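Local coordinates for periplasmic binding protein/LacI transcriptional regulator (Brachyspira murdochii, PDB 4KQC) that probably binds a carbohydrate between its two lobes, as a solute-binding protein that would serve an ABC transporter, at residues Leu146-Ser151 with Ile155-Gly160; Gln189-Ile194 with Phe220-Lys225; Arg114-Ile119 with Thr298-Tyr303; Val105-Ser110 with Val281-Lys286. One frame throughout, in Å; residues are numbered along the deposited sequence.

Contact 1 of 4, residues Leu146-Ser151 with Ile155-Gly160; sequences LQLDNS and IGRAEG. With NO3 (nitrate ion), chain C.
With CG of Gln147 turned anti to its own nitrogen (chi1 167°) and the chain extended beyond it, the side chain runs beside Ile155 and passes its length over the methyl of Ala158. OE1 lies 3.4 Å from Ala158 CB, while NE2, 4.0 Å from Ile155 CG1, turns back to its own loop and donates to Asp149 O over 2.9 Å. That acceptor lies close to the amide plane of Gln147, although the donor is tilted from the carbonyl plane of Asp149. Shortening Gln147 to an alanine is likely to leave Asp149 O without its amide donor and to open a gap beside the methyl of Ala158. Ser151 is the N-cap of helix 152-171, and its carbonyl receives Ile155 N in a nearly straight bond of 2.8 Å. The side chain of Ile155 closes over the same oxygen, with CG1 3.2 Å from Ser151 O and CD1 3.6 Å from Asn150 O. Ahead of the cap, Asp149 OD1 accepts Ser151 N at 3.0 Å from above the carboxylate plane, forming an Asx turn. Deeper in, Leu148 CD2 rests 4.0 Å from Arg157 CD; the guanidinium beyond is held by Ser212 O, Asn113 OD1 and a salt bridge to Asp251. Outside, Asn150 ND2 donates to two oxygens of a nitrate, probably from the crystallisation liquor. The whole is a strand-to-helix connection of a Rossmann-like lobe, in which the loop after strand 141-146 reverses into helix 152-171 through an Asx turn and an N-cap.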
loop_
_atom_site.group_PDB
_atom_site.type_symbol
_atom_site.label_atom_id
_atom_site.label_comp_id
_atom_site.label_asym_id
_atom_site.label_seq_id
_atom_site.Cartn_x
_atom_site.Cartn_y
_atom_site.Cartn_z
ATOM N N LEU A 146 -0.252 1.152 12.749
ATOM C CA LEU A 146 -0.018 2.514 12.291
ATOM C C LEU A 146 -0.687 2.600 10.946
ATOM O O LEU A 146 -0.184 2.054 9.942
ATOM C CB LEU A 146 1.479 2.813 12.197
ATOM C CG LEU A 146 2.138 3.253 13.510
ATOM C CD1 LEU A 146 1.866 4.732 13.776
ATOM C CD2 LEU A 146 1.725 2.419 14.710
ATOM N N GLN A 147 -1.848 3.239 10.961
ATOM C CA GLN A 147 -2.683 3.401 9.784
ATOM C C GLN A 147 -2.317 4.675 9.070
ATOM O O GLN A 147 -2.286 5.701 9.721
ATOM C CB GLN A 147 -4.140 3.464 10.271
ATOM C CG GLN A 147 -5.119 3.930 9.206
ATOM C CD GLN A 147 -6.564 3.905 9.663
ATOM O OE1 GLN A 147 -6.900 3.238 10.636
ATOM N NE2 GLN A 147 -7.417 4.637 8.975
ATOM N N LEU A 148 -1.969 4.602 7.782
ATOM C CA LEU A 148 -1.283 5.763 7.134
ATOM C C LEU A 148 -2.122 7.025 7.047
ATOM O O LEU A 148 -1.589 8.144 7.112
ATOM C CB LEU A 148 -0.709 5.367 5.747
ATOM C CG LEU A 148 -1.790 4.894 4.757
ATOM C CD1 LEU A 148 -1.859 5.861 3.603
ATOM C CD2 LEU A 148 -1.650 3.493 4.242
ATOM N N ASP A 149 -3.421 6.882 6.874
ATOM C CA ASP A 149 -4.342 8.034 6.719
ATOM C C ASP A 149 -5.772 7.545 6.806
ATOM O O ASP A 149 -6.013 6.340 7.036
ATOM C CB ASP A 149 -4.070 8.816 5.441
ATOM C CG ASP A 149 -4.465 8.109 4.167
ATOM O OD1 ASP A 149 -5.129 7.029 4.132
ATOM O OD2 ASP A 149 -4.053 8.677 3.109
ATOM N N ASN A 150 -6.701 8.461 6.649
ATOM C CA ASN A 150 -8.150 8.165 6.620
ATOM C C ASN A 150 -8.777 8.122 5.220
ATOM O O ASN A 150 -9.964 8.432 5.070
ATOM C CB ASN A 150 -8.884 9.160 7.525
ATOM C CG ASN A 150 -8.622 8.915 8.979
ATOM O OD1 ASN A 150 -8.969 7.845 9.482
ATOM N ND2 ASN A 150 -7.992 9.831 9.642
ATOM N N SER A 151 -7.985 7.771 4.251
ATOM C CA SER A 151 -8.381 7.595 2.863
ATOM C C SER A 151 -8.835 6.114 2.742
ATOM O O SER A 151 -8.581 5.270 3.631
ATOM C CB SER A 151 -7.174 7.890 1.953
ATOM O OG SER A 151 -6.221 6.774 1.942
ATOM N N ILE A 155 -7.718 3.123 5.280
ATOM C CA ILE A 155 -8.800 2.380 5.969
ATOM C C ILE A 155 -8.701 0.880 5.631
ATOM O O ILE A 155 -8.764 0.035 6.496
ATOM C CB ILE A 155 -10.163 2.970 5.638
ATOM C CG1 ILE A 155 -10.260 4.422 6.220
ATOM C CG2 ILE A 155 -11.288 2.096 6.123
ATOM C CD1 ILE A 155 -11.429 5.175 5.640
ATOM N N GLY A 156 -8.558 0.562 4.357
ATOM C CA GLY A 156 -8.473 -0.801 3.978
ATOM C C GLY A 156 -7.227 -1.523 4.429
ATOM O O GLY A 156 -7.313 -2.687 4.860
ATOM N N ARG A 157 -6.073 -0.857 4.395
ATOM C CA ARG A 157 -4.853 -1.521 4.899
ATOM C C ARG A 157 -4.899 -1.748 6.400
ATOM O O ARG A 157 -4.283 -2.680 6.895
ATOM C CB ARG A 157 -3.605 -0.761 4.515
ATOM C CG ARG A 157 -3.324 -0.782 3.025
ATOM C CD ARG A 157 -1.956 -0.240 2.714
ATOM N NE ARG A 157 -1.646 -0.245 1.297
ATOM C CZ ARG A 157 -0.472 0.134 0.809
ATOM N NH1 ARG A 157 0.488 0.499 1.608
ATOM N NH2 ARG A 157 -0.206 0.036 -0.490
ATOM N N ALA A 158 -5.651 -0.942 7.134
ATOM C CA ALA A 158 -5.811 -1.140 8.592
ATOM C C ALA A 158 -6.888 -2.168 8.888
ATOM O O ALA A 158 -6.658 -3.081 9.706
ATOM C CB ALA A 158 -6.222 0.173 9.262
ATOM N N GLU A 159 -8.068 -1.992 8.316
ATOM C CA GLU A 159 -9.261 -2.853 8.544
ATOM C C GLU A 159 -8.918 -4.288 8.189
ATOM O O GLU A 159 -9.336 -5.211 8.877
ATOM C CB GLU A 159 -10.495 -2.415 7.733
ATOM C CG GLU A 159 -11.392 -1.332 8.377
ATOM C CD GLU A 159 -12.729 -1.030 7.637
ATOM O OE1 GLU A 159 -13.009 -1.529 6.506
ATOM O OE2 GLU A 159 -13.500 -0.231 8.190
ATOM N N GLY A 160 -8.204 -4.481 7.076
ATOM C CA GLY A 160 -7.851 -5.858 6.634
ATOM C C GLY A 160 -7.090 -6.635 7.708
ATOM O O GLY A 160 -7.321 -7.847 7.928
HETATM N N NO3 C . -7.407 10.194 13.066
HETATM O O1 NO3 C . -7.137 10.442 14.238
HETATM O O2 NO3 C . -6.723 10.821 12.080
HETATM O O3 NO3 C . -8.362 9.236 12.744
#

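Contact 2 of 4, residues Gln189-Ile194 with Phe220-Lys225. With NO3 (nitrate ion), chain D.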
loop_
_atom_site.group_PDB
_atom_site.type_symbol
_atom_site.label_atom_id
_atom_site.label_comp_id
_atom_site.label_asym_id
_atom_site.label_seq_id
_atom_site.Cartn_x
_atom_site.Cartn_y
_atom_site.Cartn_z
ATOM N N GLN A 189 1.626 12.139 7.146
ATOM C CA GLN A 189 2.610 11.088 6.841
ATOM C C GLN A 189 4.043 11.630 6.852
ATOM O O GLN A 189 4.924 11.001 6.310
ATOM C CB GLN A 189 2.270 10.452 5.498
ATOM C CG GLN A 189 0.927 9.651 5.523
ATOM C CD GLN A 189 0.751 8.843 4.276
ATOM O OE1 GLN A 189 1.578 7.955 3.985
ATOM N NE2 GLN A 189 -0.264 9.179 3.479
ATOM N N ASN A 190 4.234 12.814 7.440
ATOM C CA ASN A 190 5.581 13.373 7.569
ATOM C C ASN A 190 6.319 12.729 8.730
ATOM O O ASN A 190 5.754 12.151 9.655
ATOM C CB ASN A 190 5.530 14.888 7.687
ATOM C CG ASN A 190 4.849 15.517 6.482
ATOM O OD1 ASN A 190 5.102 15.109 5.371
ATOM N ND2 ASN A 190 4.003 16.500 6.695
ATOM N N GLU A 191 7.637 12.872 8.662
ATOM C CA GLU A 191 8.582 12.199 9.587
ATOM C C GLU A 191 8.357 12.414 11.057
ATOM O O GLU A 191 8.298 11.428 11.831
ATOM C CB GLU A 191 9.996 12.696 9.212
ATOM C CG GLU A 191 11.135 12.296 10.124
ATOM C CD GLU A 191 12.445 12.907 9.664
ATOM O OE1 GLU A 191 12.760 14.094 9.968
ATOM O OE2 GLU A 191 13.144 12.170 8.966
ATOM N N ALA A 192 8.231 13.665 11.484
ATOM C CA ALA A 192 8.073 13.908 12.893
ATOM C C ALA A 192 6.752 13.371 13.368
ATOM O O ALA A 192 6.674 12.892 14.467
ATOM C CB ALA A 192 8.154 15.384 13.241
ATOM N N ASP A 193 5.697 13.495 12.559
ATOM C CA ASP A 193 4.398 13.102 13.042
ATOM C C ASP A 193 4.353 11.587 13.294
ATOM O O ASP A 193 3.822 11.149 14.277
ATOM C CB ASP A 193 3.315 13.593 12.069
ATOM C CG ASP A 193 3.113 15.156 12.136
ATOM O OD1 ASP A 193 3.295 15.734 13.251
ATOM O OD2 ASP A 193 2.683 15.809 11.120
ATOM N N ILE A 194 5.004 10.828 12.422
ATOM C CA ILE A 194 5.026 9.382 12.553
ATOM C C ILE A 194 5.975 9.006 13.697
ATOM O O ILE A 194 5.616 8.228 14.562
ATOM C CB ILE A 194 5.461 8.715 11.269
ATOM C CG1 ILE A 194 4.508 9.027 10.110
ATOM C CG2 ILE A 194 5.501 7.226 11.520
ATOM C CD1 ILE A 194 5.122 8.707 8.775
ATOM N N PHE A 220 8.957 4.828 11.712
ATOM C CA PHE A 220 9.349 3.872 12.735
ATOM C C PHE A 220 10.883 3.766 12.881
ATOM O O PHE A 220 11.388 3.667 14.033
ATOM C CB PHE A 220 8.725 2.516 12.391
ATOM C CG PHE A 220 9.305 1.360 13.137
ATOM C CD1 PHE A 220 8.905 1.065 14.438
ATOM C CD2 PHE A 220 10.299 0.588 12.550
ATOM C CE1 PHE A 220 9.460 -0.019 15.109
ATOM C CE2 PHE A 220 10.866 -0.481 13.257
ATOM C CZ PHE A 220 10.429 -0.754 14.519
ATOM N N LEU A 221 11.580 3.852 11.744
ATOM C CA LEU A 221 13.019 3.717 11.704
ATOM C C LEU A 221 13.782 4.945 12.170
ATOM O O LEU A 221 14.990 4.879 12.343
ATOM C CB LEU A 221 13.443 3.262 10.302
ATOM C CG LEU A 221 13.032 1.837 9.910
ATOM C CD1 LEU A 221 13.125 1.561 8.399
ATOM C CD2 LEU A 221 13.778 0.792 10.687
ATOM N N VAL A 222 13.082 6.060 12.372
ATOM C CA VAL A 222 13.637 7.214 13.111
ATOM C C VAL A 222 13.889 6.827 14.548
ATOM O O VAL A 222 14.882 7.294 15.153
ATOM C CB VAL A 222 12.670 8.380 13.050
ATOM C CG1 VAL A 222 13.066 9.457 14.077
ATOM C CG2 VAL A 222 12.518 8.886 11.623
ATOM N N VAL A 223 13.021 5.961 15.100
ATOM C CA VAL A 223 13.021 5.667 16.545
ATOM C C VAL A 223 13.732 4.344 16.885
ATOM O O VAL A 223 14.459 4.244 17.912
ATOM C CB VAL A 223 11.563 5.579 17.050
ATOM C CG1 VAL A 223 11.468 5.286 18.521
ATOM C CG2 VAL A 223 10.883 6.906 16.799
ATOM N N TYR A 224 13.482 3.354 16.054
ATOM C CA TYR A 224 14.087 1.996 16.244
ATOM C C TYR A 224 15.144 1.739 15.176
ATOM O O TYR A 224 14.856 1.836 13.968
ATOM C CB TYR A 224 13.019 0.932 16.194
ATOM C CG TYR A 224 12.248 0.858 17.480
ATOM C CD1 TYR A 224 12.767 0.179 18.593
ATOM C CD2 TYR A 224 11.001 1.463 17.622
ATOM C CE1 TYR A 224 12.062 0.116 19.751
ATOM C CE2 TYR A 224 10.321 1.395 18.788
ATOM C CZ TYR A 224 10.847 0.715 19.855
ATOM O OH TYR A 224 10.161 0.684 21.021
ATOM N N LYS A 225 16.355 1.445 15.596
ATOM C CA LYS A 225 17.475 1.491 14.709
ATOM C C LYS A 225 18.366 0.286 14.807
ATOM O O LYS A 225 19.321 0.189 14.054
ATOM C CB LYS A 225 18.304 2.776 14.989
ATOM C CG LYS A 225 17.505 4.058 14.690
ATOM C CD LYS A 225 18.377 5.290 14.582
ATOM C CE LYS A 225 18.438 6.085 15.857
ATOM N NZ LYS A 225 19.055 7.430 15.567
HETATM N N NO3 D . 6.801 16.748 10.093
HETATM O O1 NO3 D . 7.835 16.230 9.710
HETATM O O2 NO3 D . 6.582 18.092 9.818
HETATM O O3 NO3 D . 5.846 16.000 10.788
#
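Helices 191-199 and 214-223 lie next to each other at the surface of one lobe of this periplasmic-binding-protein fold, and the contact is the light apolar packing between the start of the first and the last part of the second. Glu191 and Val222 meet at the outer rim, their side chains crossing at about a right angle. Since Glu191 CG stands anti to the backbone nitrogen (chi1 172°), its methylene comes within 4.0 Å of Val222 CG2; the aliphatic part of the acid, not its carboxylate, makes this touch. Further in, Ile194 CG2 approaches the backbone of the other helix, 4.2 Å from Phe220 N. The area buried is small, 112 Å² over both sides, and the two helices are joined here by van der Waals contact alone. At the amino-terminal end of helix 191-199 a nitrate, probably from the crystallisation liquor, accepts Ala192 N at 3.1 Å through O1 and, more weakly, Asp193 N through O3. These two backbone N-H groups would suit an anion, although the nearby Asp193 carboxylate would probably disfavour it. On the other segment, Phe220 O receives both Val223 N and Tyr224 N. Val222 and Val223 also touch Ala195, one turn along helix 191-199, whereas the side chain of Phe220 touches Val198 and also Ile209 and Leu211 of strand 208-211; Ile194 in turn packs on Met216 of helix 214-223.

Contact 3 of 4, residues Arg114-Ile119 with Thr298-Tyr303; sequences RAAAAI and TGAKWY
Ala116 and Ala300 meet methyl to methyl, CB to CB at 3.5 Å, close packing that brings the backbones of helix 113-133 and the segment 298-303 to 5.5 Å between these two CA atoms. One turn along the helix, Ile119 spreads two branches over the same segment. CD1 reaches 3.8 Å from Ala300 O, while CG2 lies 4.1 Å from Trp302 CB. The side chains of Ile119 and Trp302 slide past each other in opposite directions, and CG2 comes to the indole obliquely. A chi1 of 176° swings the indole of Trp302 to the far side of CB from the backbone nitrogen and beside Ile119, where it makes a cation-pi contact with Lys123; its NE1 donates to Asp304 OD2. Val269 of strand 267-270 touches both Ile119 and Trp302, and Lys301 and Tyr303 are bonded through their backbones to Thr270 and Ser268. At the other end of the helical segment, Arg114 forms a salt bridge with Glu159. Helix 113-133 thus packs on the segment that crosses from strand 296-297 of the parallel sheet into strand 301-303, which borders the mixed sheet antiparallel to strand 267-270; such crossings between two lobes are characteristic of the type 1 periplasmic-binding-protein fold.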
loop_
_atom_site.group_PDB
_atom_site.type_symbol
_atom_site.label_atom_id
_atom_site.label_comp_id
_atom_site.label_asym_id
_atom_site.label_seq_id
_atom_site.Cartn_x
_atom_site.Cartn_y
_atom_site.Cartn_z
ATOM N N ARG A 114 -7.143 -5.048 1.719
ATOM C CA ARG A 114 -7.604 -5.785 2.871
ATOM C C ARG A 114 -6.986 -7.200 2.931
ATOM O O ARG A 114 -6.494 -7.638 3.983
ATOM C CB ARG A 114 -9.129 -5.876 2.932
ATOM C CG ARG A 114 -9.743 -4.540 3.312
ATOM C CD ARG A 114 -11.238 -4.524 3.025
ATOM N NE ARG A 114 -11.840 -3.289 3.554
ATOM C CZ ARG A 114 -11.744 -2.081 2.966
ATOM N NH1 ARG A 114 -11.148 -1.903 1.781
ATOM N NH2 ARG A 114 -12.293 -1.046 3.574
ATOM N N ALA A 115 -6.905 -7.842 1.759
ATOM C CA ALA A 115 -6.285 -9.153 1.652
ATOM C C ALA A 115 -4.815 -9.139 1.907
ATOM O O ALA A 115 -4.316 -10.038 2.553
ATOM C CB ALA A 115 -6.534 -9.693 0.263
ATOM N N ALA A 116 -4.117 -8.113 1.456
ATOM C CA ALA A 116 -2.688 -8.019 1.676
ATOM C C ALA A 116 -2.418 -7.831 3.172
ATOM O O ALA A 116 -1.502 -8.422 3.759
ATOM C CB ALA A 116 -2.142 -6.889 0.891
ATOM N N ALA A 117 -3.222 -6.977 3.797
ATOM C CA ALA A 117 -3.085 -6.712 5.216
ATOM C C ALA A 117 -3.415 -7.921 6.084
ATOM O O ALA A 117 -2.862 -8.074 7.172
ATOM C CB ALA A 117 -3.952 -5.504 5.585
ATOM N N ALA A 118 -4.334 -8.744 5.614
ATOM C CA ALA A 118 -4.657 -9.986 6.265
ATOM C C ALA A 118 -3.482 -10.927 6.259
ATOM O O ALA A 118 -3.358 -11.706 7.201
ATOM C CB ALA A 118 -5.890 -10.616 5.660
ATOM N N ILE A 119 -2.619 -10.900 5.234
ATOM C CA ILE A 119 -1.425 -11.757 5.223
ATOM C C ILE A 119 -0.569 -11.335 6.429
ATOM O O ILE A 119 -0.035 -12.172 7.168
ATOM C CB ILE A 119 -0.599 -11.623 3.910
ATOM C CG1 ILE A 119 -1.405 -12.078 2.682
ATOM C CG2 ILE A 119 0.753 -12.303 4.097
ATOM C CD1 ILE A 119 -0.777 -11.686 1.369
ATOM N N THR A 298 -4.417 -7.675 -8.485
ATOM C CA THR A 298 -3.049 -8.030 -8.792
ATOM C C THR A 298 -2.306 -8.684 -7.602
ATOM O O THR A 298 -1.150 -9.105 -7.743
ATOM C CB THR A 298 -2.290 -6.815 -9.368
ATOM O OG1 THR A 298 -2.417 -5.717 -8.479
ATOM C CG2 THR A 298 -2.881 -6.395 -10.745
ATOM N N GLY A 299 -2.930 -8.720 -6.435
ATOM C CA GLY A 299 -2.401 -9.483 -5.318
ATOM C C GLY A 299 -1.242 -8.926 -4.554
ATOM O O GLY A 299 -0.875 -7.780 -4.779
ATOM N N ALA A 300 -0.730 -9.685 -3.599
ATOM C CA ALA A 300 0.353 -9.257 -2.771
ATOM C C ALA A 300 1.064 -10.481 -2.247
ATOM O O ALA A 300 0.469 -11.545 -2.251
ATOM C CB ALA A 300 -0.174 -8.387 -1.642
ATOM N N LYS A 301 2.346 -10.331 -1.896
ATOM C CA LYS A 301 3.164 -11.460 -1.478
ATOM C C LYS A 301 3.973 -11.061 -0.246
ATOM O O LYS A 301 4.459 -9.899 -0.154
ATOM C CB LYS A 301 4.151 -11.876 -2.558
ATOM C CG LYS A 301 3.572 -12.596 -3.763
ATOM C CD LYS A 301 4.746 -13.097 -4.601
ATOM C CE LYS A 301 4.340 -13.929 -5.796
ATOM N NZ LYS A 301 3.344 -14.941 -5.402
ATOM N N TRP A 302 4.070 -12.012 0.689
ATOM C CA TRP A 302 4.934 -11.830 1.853
ATOM C C TRP A 302 6.380 -11.952 1.419
ATOM O O TRP A 302 6.740 -12.875 0.672
ATOM C CB TRP A 302 4.623 -12.927 2.886
ATOM C CG TRP A 302 5.480 -12.923 4.086
ATOM C CD1 TRP A 302 6.516 -13.747 4.364
ATOM C CD2 TRP A 302 5.375 -12.001 5.197
ATOM N NE1 TRP A 302 7.036 -13.440 5.607
ATOM C CE2 TRP A 302 6.383 -12.354 6.124
ATOM C CE3 TRP A 302 4.533 -10.923 5.492
ATOM C CZ2 TRP A 302 6.534 -11.702 7.357
ATOM C CZ3 TRP A 302 4.718 -10.266 6.682
ATOM C CH2 TRP A 302 5.711 -10.651 7.597
ATOM N N TYR A 303 7.218 -11.113 1.985
ATOM C CA TYR A 303 8.673 -11.201 1.815
ATOM C C TYR A 303 9.364 -10.959 3.163
ATOM O O TYR A 303 8.845 -10.226 4.052
ATOM C CB TYR A 303 9.172 -10.349 0.701
ATOM C CG TYR A 303 9.274 -8.872 1.010
ATOM C CD1 TYR A 303 8.158 -8.069 0.889
ATOM C CD2 TYR A 303 10.485 -8.307 1.355
ATOM C CE1 TYR A 303 8.253 -6.752 1.105
ATOM C CE2 TYR A 303 10.581 -6.948 1.608
ATOM C CZ TYR A 303 9.453 -6.202 1.497
ATOM O OH TYR A 303 9.585 -4.861 1.768
#

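Contact 4 of 4, residues Val105-Ser110 with Val281-Lys286; sequences VLATAS and VTLAYK
Leu283 carries this contact through a single branch, its CD1 methyl, which enters between two alanines on one face of strand 105-110. CD1 lies 3.9 Å from Ala109 CB and 4.2 Å from Ala107 CB, and between them it touches the backbone, 3.8 Å from Ala109 N and 3.9 Å from Thr108 C. The torsions explain this reach: CG of Leu283 sits beside its backbone nitrogen and anti to the carbonyl carbon (chi1 -74°), and a chi2 of 173° then extends CD1 in line with the chain, straight at the strand. Ala107 and Ala109 both direct CB toward the helix, as alternate residues of a strand do, whereas Thr108 between them points away. With two small methyls on this face, the leucine can press on the strand backbone itself. The segments run nearly antiparallel, at 164°, with their axes 8.7 Å apart at closest approach. Around this centre, Leu283 also touches Ile90 of the neighbouring strand 89-92, and Ala107 meets Val293 in the chain after the helix. Ala284 continues the helix face onto Ile90 and onto Ile7 of strand 6-10, while Val281 packs on Val9 of that strand and on Ala26 and Ala29 of helix 18-33. The strand is held in place by backbone bonds to Gly91 on one side and Ile296 on the other. This protein fills the interface with a leucine set on two alanines; a helix lying antiparallel over a strand of a parallel sheet is the alpha/beta layering of a Rossmann-like lobe in type 1 periplasmic binding proteins.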
loop_
_atom_site.group_PDB
_atom_site.type_symbol
_atom_site.label_atom_id
_atom_site.label_comp_id
_atom_site.label_asym_id
_atom_site.label_seq_id
_atom_site.Cartn_x
_atom_site.Cartn_y
_atom_site.Cartn_z
ATOM N N VAL A 105 -16.178 4.952 -13.499
ATOM C CA VAL A 105 -15.022 4.092 -13.476
ATOM C C VAL A 105 -15.475 2.664 -13.874
ATOM O O VAL A 105 -16.186 2.025 -13.136
ATOM C CB VAL A 105 -14.304 4.105 -12.107
ATOM C CG1 VAL A 105 -13.141 3.102 -12.132
ATOM C CG2 VAL A 105 -13.883 5.521 -11.760
ATOM N N LEU A 106 -14.994 2.190 -15.014
ATOM C CA LEU A 106 -15.414 0.906 -15.518
ATOM C C LEU A 106 -14.854 -0.314 -14.790
ATOM O O LEU A 106 -15.537 -1.357 -14.688
ATOM C CB LEU A 106 -15.091 0.814 -17.008
ATOM C CG LEU A 106 -15.849 1.718 -17.971
ATOM C CD1 LEU A 106 -15.193 1.693 -19.342
ATOM C CD2 LEU A 106 -17.268 1.231 -18.114
ATOM N N ALA A 107 -13.606 -0.191 -14.368
ATOM C CA ALA A 107 -12.830 -1.238 -13.758
ATOM C C ALA A 107 -11.559 -0.621 -13.216
ATOM O O ALA A 107 -11.165 0.486 -13.642
ATOM C CB ALA A 107 -12.522 -2.319 -14.757
ATOM N N THR A 108 -10.937 -1.344 -12.279
ATOM C CA THR A 108 -9.686 -0.928 -11.637
ATOM C C THR A 108 -8.772 -2.141 -11.568
ATOM O O THR A 108 -9.230 -3.285 -11.332
ATOM C CB THR A 108 -9.982 -0.398 -10.233
ATOM O OG1 THR A 108 -10.806 0.778 -10.351
ATOM C CG2 THR A 108 -8.787 -0.061 -9.462
ATOM N N ALA A 109 -7.493 -1.907 -11.816
ATOM C CA ALA A 109 -6.452 -2.918 -11.538
ATOM C C ALA A 109 -5.640 -2.514 -10.294
ATOM O O ALA A 109 -4.980 -1.485 -10.308
ATOM C CB ALA A 109 -5.548 -3.059 -12.716
ATOM N N SER A 110 -5.647 -3.340 -9.252
ATOM C CA SER A 110 -4.994 -2.976 -8.014
ATOM C C SER A 110 -4.759 -4.123 -7.115
ATOM O O SER A 110 -5.371 -5.168 -7.290
ATOM C CB SER A 110 -5.875 -2.015 -7.216
ATOM O OG SER A 110 -7.073 -2.589 -6.801
ATOM N N VAL A 281 -3.235 -0.849 -18.462
ATOM C CA VAL A 281 -3.280 -0.556 -19.874
ATOM C C VAL A 281 -4.126 -1.596 -20.574
ATOM O O VAL A 281 -4.814 -1.219 -21.527
ATOM C CB VAL A 281 -1.881 -0.413 -20.455
ATOM C CG1 VAL A 281 -1.918 -0.425 -21.990
ATOM C CG2 VAL A 281 -1.258 0.844 -19.907
ATOM N N THR A 282 -4.002 -2.879 -20.219
ATOM C CA THR A 282 -4.866 -3.883 -20.796
ATOM C C THR A 282 -6.349 -3.562 -20.662
ATOM O O THR A 282 -7.077 -3.684 -21.619
ATOM C CB THR A 282 -4.544 -5.275 -20.198
ATOM O OG1 THR A 282 -3.175 -5.581 -20.495
ATOM C CG2 THR A 282 -5.414 -6.384 -20.825
ATOM N N LEU A 283 -6.791 -3.241 -19.467
ATOM C CA LEU A 283 -8.179 -2.886 -19.209
ATOM C C LEU A 283 -8.548 -1.681 -20.078
ATOM O O LEU A 283 -9.631 -1.619 -20.650
ATOM C CB LEU A 283 -8.387 -2.548 -17.727
ATOM C CG LEU A 283 -8.402 -3.703 -16.739
ATOM C CD1 LEU A 283 -8.450 -3.210 -15.287
ATOM C CD2 LEU A 283 -9.589 -4.541 -17.084
ATOM N N ALA A 284 -7.662 -0.696 -20.123
ATOM C CA ALA A 284 -7.983 0.519 -20.853
ATOM C C ALA A 284 -8.134 0.285 -22.341
ATOM O O ALA A 284 -9.083 0.801 -22.968
ATOM C CB ALA A 284 -6.969 1.563 -20.564
ATOM N N TYR A 285 -7.249 -0.527 -22.872
ATOM C CA TYR A 285 -7.284 -0.929 -24.245
ATOM C C TYR A 285 -8.562 -1.657 -24.542
ATOM O O TYR A 285 -9.248 -1.338 -25.558
ATOM C CB TYR A 285 -6.028 -1.718 -24.598
ATOM C CG TYR A 285 -6.086 -2.206 -26.023
ATOM C CD1 TYR A 285 -5.795 -1.342 -27.029
ATOM C CD2 TYR A 285 -6.424 -3.507 -26.319
ATOM C CE1 TYR A 285 -5.838 -1.720 -28.351
ATOM C CE2 TYR A 285 -6.485 -3.921 -27.654
ATOM C CZ TYR A 285 -6.199 -2.997 -28.649
ATOM O OH TYR A 285 -6.223 -3.298 -30.009
ATOM N N LYS A 286 -8.890 -2.652 -23.735
ATOM C CA LYS A 286 -10.141 -3.438 -23.970
ATOM C C LYS A 286 -11.358 -2.548 -23.905
ATOM O O LYS A 286 -12.280 -2.634 -24.768
ATOM C CB LYS A 286 -10.276 -4.580 -22.952
ATOM C CG LYS A 286 -9.214 -5.669 -23.138
ATOM C CD LYS A 286 -9.377 -6.753 -22.089
ATOM C CE LYS A 286 -8.563 -7.965 -22.498
ATOM N NZ LYS A 286 -8.400 -8.962 -21.415
#

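From the N terminus, strand 105-110 comes first and leads directly into helix 113-133, so contacts 4 and 3 open in succession. Contact 1 then closes over a short loop, followed in series by contact 2; both are nested inside the long loops of contacts 3 and 4. Contact 4 closes at helix 273-288 and contact 3 just after it, so these two cross. Contact 4 belongs to the lobe of the parallel sheet and contacts 1 and 2 to that of the mixed sheet, with contact 3 at the crossing between the lobes. Thr298 N, probably hydrogen-bonded to Ser110 O, joins contacts 3 and 4, while Arg157 O packs on Ala117 CB between contacts 1 and 3 and Gln189 on Leu148 between contacts 1 and 2.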